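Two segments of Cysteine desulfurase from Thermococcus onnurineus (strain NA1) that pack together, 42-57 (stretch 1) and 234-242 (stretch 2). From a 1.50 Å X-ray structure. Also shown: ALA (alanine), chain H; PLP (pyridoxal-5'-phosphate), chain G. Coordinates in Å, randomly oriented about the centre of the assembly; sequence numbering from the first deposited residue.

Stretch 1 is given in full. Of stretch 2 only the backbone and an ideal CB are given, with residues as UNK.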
# COMPACT_ATOMS: atom_id res chain seq x y z
N ASN B 42 -14.64 9.60 12.51
CA ASN B 42 -14.78 9.10 11.13
C ASN B 42 -13.85 9.81 10.13
O ASN B 42 -13.52 9.17 9.12
CB ASN B 42 -16.25 9.17 10.70
CG ASN B 42 -17.07 8.17 11.48
OD1 ASN B 42 -16.98 6.95 11.24
ND2 ASN B 42 -17.74 8.63 12.45
N THR B 43 -13.46 11.03 10.38
CA THR B 43 -12.52 11.77 9.50
C THR B 43 -11.20 11.03 9.51
O THR B 43 -10.51 10.99 8.43
CB THR B 43 -12.42 13.21 9.92
OG1 THR B 43 -13.71 13.77 9.62
CG2 THR B 43 -11.42 13.94 9.12
N ALA B 44 -10.77 10.43 10.64
CA ALA B 44 -9.52 9.72 10.74
C ALA B 44 -9.63 8.41 10.02
O ALA B 44 -8.73 8.06 9.22
CB ALA B 44 -9.10 9.51 12.15
N THR B 45 -10.70 7.70 10.27
CA THR B 45 -10.96 6.45 9.61
C THR B 45 -12.38 6.02 9.98
O THR B 45 -12.84 6.35 10.99
CB THR B 45 -9.90 5.36 9.99
OG1 THR B 45 -9.78 4.40 8.96
CG2 THR B 45 -10.24 4.67 11.27
N SER B 46 -13.02 5.31 9.10
CA SER B 46 -14.34 4.81 9.41
C SER B 46 -14.30 3.48 10.13
O SER B 46 -13.30 2.87 10.18
CB SER B 46 -15.16 4.60 8.13
OG SER B 46 -14.55 3.68 7.26
N LEU B 47 -15.43 3.08 10.69
CA LEU B 47 -15.61 1.77 11.24
C LEU B 47 -15.95 0.93 10.01
O LEU B 47 -16.35 1.42 9.04
CB LEU B 47 -16.75 1.72 12.26
CG LEU B 47 -16.47 2.55 13.48
CD1 LEU B 47 -17.66 2.43 14.43
CD2 LEU B 47 -15.21 2.05 14.15
N THR B 48 -15.77 -0.36 10.11
CA THR B 48 -15.90 -1.26 8.99
C THR B 48 -17.01 -2.28 9.18
O THR B 48 -17.00 -2.97 10.10
CB THR B 48 -14.54 -2.00 8.81
OG1 THR B 48 -13.46 -1.07 8.80
CG2 THR B 48 -14.52 -2.85 7.56
N PRO B 49 -17.96 -2.33 8.27
CA PRO B 49 -19.08 -3.30 8.41
C PRO B 49 -18.59 -4.73 8.19
O PRO B 49 -17.72 -5.03 7.39
CB PRO B 49 -20.02 -2.86 7.31
CG PRO B 49 -19.43 -1.71 6.61
CD PRO B 49 -18.08 -1.42 7.14
N LYS B 50 -19.34 -5.63 8.80
CA LYS B 50 -19.02 -7.06 8.64
C LYS B 50 -18.98 -7.54 7.28
O LYS B 50 -18.13 -8.33 6.91
CB LYS B 50 -19.99 -7.89 9.49
CG LYS B 50 -19.66 -7.79 10.91
CD LYS B 50 -20.76 -8.47 11.78
CE LYS B 50 -20.97 -9.92 11.42
NZ LYS B 50 -19.90 -10.75 12.00
N PRO B 51 -19.86 -7.10 6.39
CA PRO B 51 -19.78 -7.60 5.03
C PRO B 51 -18.48 -7.26 4.27
O PRO B 51 -18.10 -7.95 3.42
CB PRO B 51 -20.97 -6.94 4.34
CG PRO B 51 -21.95 -6.76 5.42
CD PRO B 51 -21.15 -6.44 6.65
N VAL B 52 -17.82 -6.19 4.64
CA VAL B 52 -16.58 -5.82 4.02
C VAL B 52 -15.47 -6.80 4.51
O VAL B 52 -14.69 -7.26 3.77
CB VAL B 52 -16.24 -4.37 4.33
CG1 VAL B 52 -14.81 -4.07 3.93
CG2 VAL B 52 -17.25 -3.44 3.64
N VAL B 53 -15.50 -7.09 5.79
CA VAL B 53 -14.57 -8.03 6.37
C VAL B 53 -14.79 -9.42 5.74
O VAL B 53 -13.86 -10.03 5.38
CB VAL B 53 -14.69 -8.07 7.90
CG1 VAL B 53 -13.77 -9.13 8.49
CG2 VAL B 53 -14.34 -6.74 8.46
N GLU B 54 -16.04 -9.84 5.59
CA GLU B 54 -16.38 -11.07 4.97
C GLU B 54 -15.89 -11.21 3.58
O GLU B 54 -15.33 -12.25 3.11
CB GLU B 54 -17.84 -11.36 5.12
CG GLU B 54 -18.30 -11.54 6.56
CD GLU B 54 -19.81 -11.42 6.90
OE1 GLU B 54 -20.61 -11.10 6.00
OE2 GLU B 54 -20.10 -11.58 8.12
N ALA B 55 -15.97 -10.10 2.77
CA ALA B 55 -15.50 -10.19 1.46
C ALA B 55 -13.99 -10.46 1.30
O ALA B 55 -13.46 -11.13 0.44
CB ALA B 55 -15.87 -8.91 0.65
N MET B 56 -13.27 -9.80 2.19
CA MET B 56 -11.84 -9.92 2.25
C MET B 56 -11.42 -11.31 2.76
O MET B 56 -10.52 -11.88 2.25
CB MET B 56 -11.26 -8.86 3.20
CG MET B 56 -11.40 -7.48 2.64
SD MET B 56 -10.41 -6.29 3.56
CE MET B 56 -11.13 -6.32 5.20
N ASP B 57 -12.13 -11.80 3.75
CA ASP B 57 -11.89 -13.12 4.32
C ASP B 57 -12.11 -14.18 3.23
O ASP B 57 -11.47 -15.18 3.23
CB ASP B 57 -12.93 -13.41 5.41
CG ASP B 57 -12.68 -12.73 6.75
OD1 ASP B 57 -11.69 -12.17 6.99
OD2 ASP B 57 -13.61 -12.81 7.56
N UNK B 234 -9.59 4.31 0.78
CA UNK B 234 -10.63 3.37 1.09
C UNK B 234 -11.07 3.29 2.50
O UNK B 234 -12.23 3.01 2.77
CB UNK B 234 -10.18 1.97 0.66
N UNK B 235 -10.18 3.60 3.43
CA UNK B 235 -10.47 3.44 4.86
C UNK B 235 -11.32 4.49 5.52
O UNK B 235 -11.69 4.38 6.63
CB UNK B 235 -9.15 3.37 5.63
N UNK B 236 -11.57 5.52 4.76
CA UNK B 236 -12.39 6.64 5.21
C UNK B 236 -13.86 6.46 4.85
O UNK B 236 -14.38 5.47 5.18
CB UNK B 236 -11.87 7.95 4.61
N UNK B 237 -14.49 7.41 4.17
CA UNK B 237 -15.87 7.28 3.95
C UNK B 237 -16.36 6.04 3.23
O UNK B 237 -17.50 5.59 3.44
CB UNK B 237 -16.33 8.52 3.18
N UNK B 238 -15.57 5.45 2.31
CA UNK B 238 -16.04 4.27 1.58
C UNK B 238 -16.23 3.00 2.44
O UNK B 238 -16.65 1.98 1.88
CB UNK B 238 -15.05 3.96 0.46
N UNK B 239 -15.81 3.03 3.71
CA UNK B 239 -16.05 1.92 4.67
C UNK B 239 -15.18 0.70 4.20
O UNK B 239 -15.59 -0.45 4.46
CB UNK B 239 -17.53 1.55 4.73
N UNK B 240 -14.06 0.92 3.59
CA UNK B 240 -13.12 -0.10 3.18
C UNK B 240 -12.04 -0.27 4.20
O UNK B 240 -11.93 0.32 5.23
CB UNK B 240 -12.51 0.24 1.82
N UNK B 241 -11.14 -1.21 3.82
CA UNK B 241 -9.98 -1.53 4.66
C UNK B 241 -8.88 -0.52 4.62
O UNK B 241 -8.93 0.41 3.74
CB UNK B 241 -9.40 -2.89 4.25
N UNK B 242 -7.87 -0.60 5.48
CA UNK B 242 -6.67 0.22 5.37
C UNK B 242 -5.82 -0.32 4.25
O UNK B 242 -6.00 -1.41 3.71
CB UNK B 242 -5.89 0.25 6.68
N ALA H . -7.24 12.88 7.13
CA ALA H . -7.35 12.20 8.51
C ALA H . -7.32 13.10 9.77
O ALA H . -7.60 14.31 9.58
CB ALA H . -6.35 11.06 8.80
OXT ALA H . -7.16 12.71 10.99
N1 PLP G . -6.51 14.72 2.60
C2 PLP G . -7.61 14.91 3.38
C2A PLP G . -8.57 16.05 3.12
C3 PLP G . -7.78 14.01 4.45
O3 PLP G . -8.87 14.15 5.25
C4 PLP G . -6.88 12.93 4.63
C4A PLP G . -7.10 12.00 5.89
C5 PLP G . -5.81 12.78 3.71
C6 PLP G . -5.61 13.70 2.70
C5A PLP G . -4.81 11.65 3.94
O4P PLP G . -5.49 10.37 3.71
P PLP G . -4.58 9.16 4.00
O1P PLP G . -5.46 8.02 3.81
O2P PLP G . -4.14 9.32 5.46
O3P PLP G . -3.42 9.23 3.12

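At position 234 stretch 1 offers nothing, and phi/psi of -64/-28 suits almost any residue; Gly-234 is deposited.

Position 235 points sideways, its ideal CB 3.5 Å from Thr-45 OG1, with the phosphate of PLP farther out. Histidine can meet both; asparagine could serve the Thr-45 OG1 side alone. It is His-235. With chi1 at 70° (p), the ring meets Thr-45 at its edge: ND1 lies 2.7 Å from Thr-45 OG1 in a hydrogen bond that either could donate, while NE2 donates to PLP O1P at 2.9 Å. The backbone contributes too, since Ser-46 N donates to His-235 O at 3.0 Å and an N-H...O angle of 169°.

At position 236 CA-to-CB points away from stretch 1, yet PLP C4A lies within reach of a long chain. Arginine or glutamine could extend that way, but a covalent link to the PLP aldehyde carbon calls for a primary amine. Lys-236 supplies it: NZ is covalently bound to PLP C4A at 1.4 Å, through a nearly extended chain that passes Ala-44 O, 3.9 Å from CE. Its backbone O lies 2.7 Å from Ser-46 OG, and it opens a type I turn that ends at 239.

Positions 237 and 238, the middle of that turn, have CB directions away from stretch 1. Their backbone angles admit many residues, proline at 238 included; they are Gly-237 and Pro-238.

Position 239 has a positive phi, 68°, with psi 31°, which favours glycine, asparagine or aspartate. However, its ideal CB sits 3.9 Å from Pro-49 CD, so an apolar chain would also gain contact. Met-239 takes the left-handed conformation; its CB packs on Pro-49 CD at 3.8 Å, and the end of the chain then leads away. Its N closes the turn on Lys-236 O at 3.2 Å.

At 240, CB would point away, and phi/psi of -95/-179 does not demand glycine. Gly-240 is deposited; its O accepts from water 1 at 2.7 Å, which also donates to Ser-46 OG and bonds Thr-48 OG1.

At position 241 CA-to-CB points sideways, but the ideal CB lies 3.6 Å from Met-56 SD, so a compact apolar residue fits: alanine, valine or proline. Pro-241 places CB 3.6 Å from Met-56 SD and CD 4.4 Å from Val-52 CG1.

At position 242 CA-to-CB points sideways and stretch 1 offers nothing within 5.5 Å of the ideal CB, so it sets no demand; Thr-242 bonds through OG1 elsewhere in the structure.

Stretch 2, residues 234-242: GHKGPMGPT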
# COMPACT_ATOMS: atom_id res chain seq x y z
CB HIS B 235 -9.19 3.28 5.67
CG HIS B 235 -8.35 4.51 5.76
ND1 HIS B 235 -8.45 5.37 6.81
CD2 HIS B 235 -7.42 5.03 4.94
CE1 HIS B 235 -7.63 6.37 6.63
NE2 HIS B 235 -6.98 6.19 5.50
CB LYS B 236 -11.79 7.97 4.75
CG LYS B 236 -10.46 8.29 5.47
CD LYS B 236 -9.79 9.56 5.03
CE LYS B 236 -8.48 9.83 5.79
NZ LYS B 236 -8.35 11.30 5.78
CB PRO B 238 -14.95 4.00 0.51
CG PRO B 238 -14.40 5.36 0.25
CD PRO B 238 -14.40 6.03 1.60
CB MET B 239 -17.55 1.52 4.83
CG MET B 239 -18.20 2.65 5.60
SD MET B 239 -19.90 2.09 6.03
CE MET B 239 -20.86 3.55 6.04
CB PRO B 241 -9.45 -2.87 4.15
CG PRO B 241 -9.77 -2.76 2.69
CD PRO B 241 -11.14 -2.00 2.58
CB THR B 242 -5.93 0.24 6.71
OG1 THR B 242 -5.52 -1.11 7.05
CG2 THR B 242 -6.77 0.79 7.80
O HOH W 1 -13.71 1.05 7.15
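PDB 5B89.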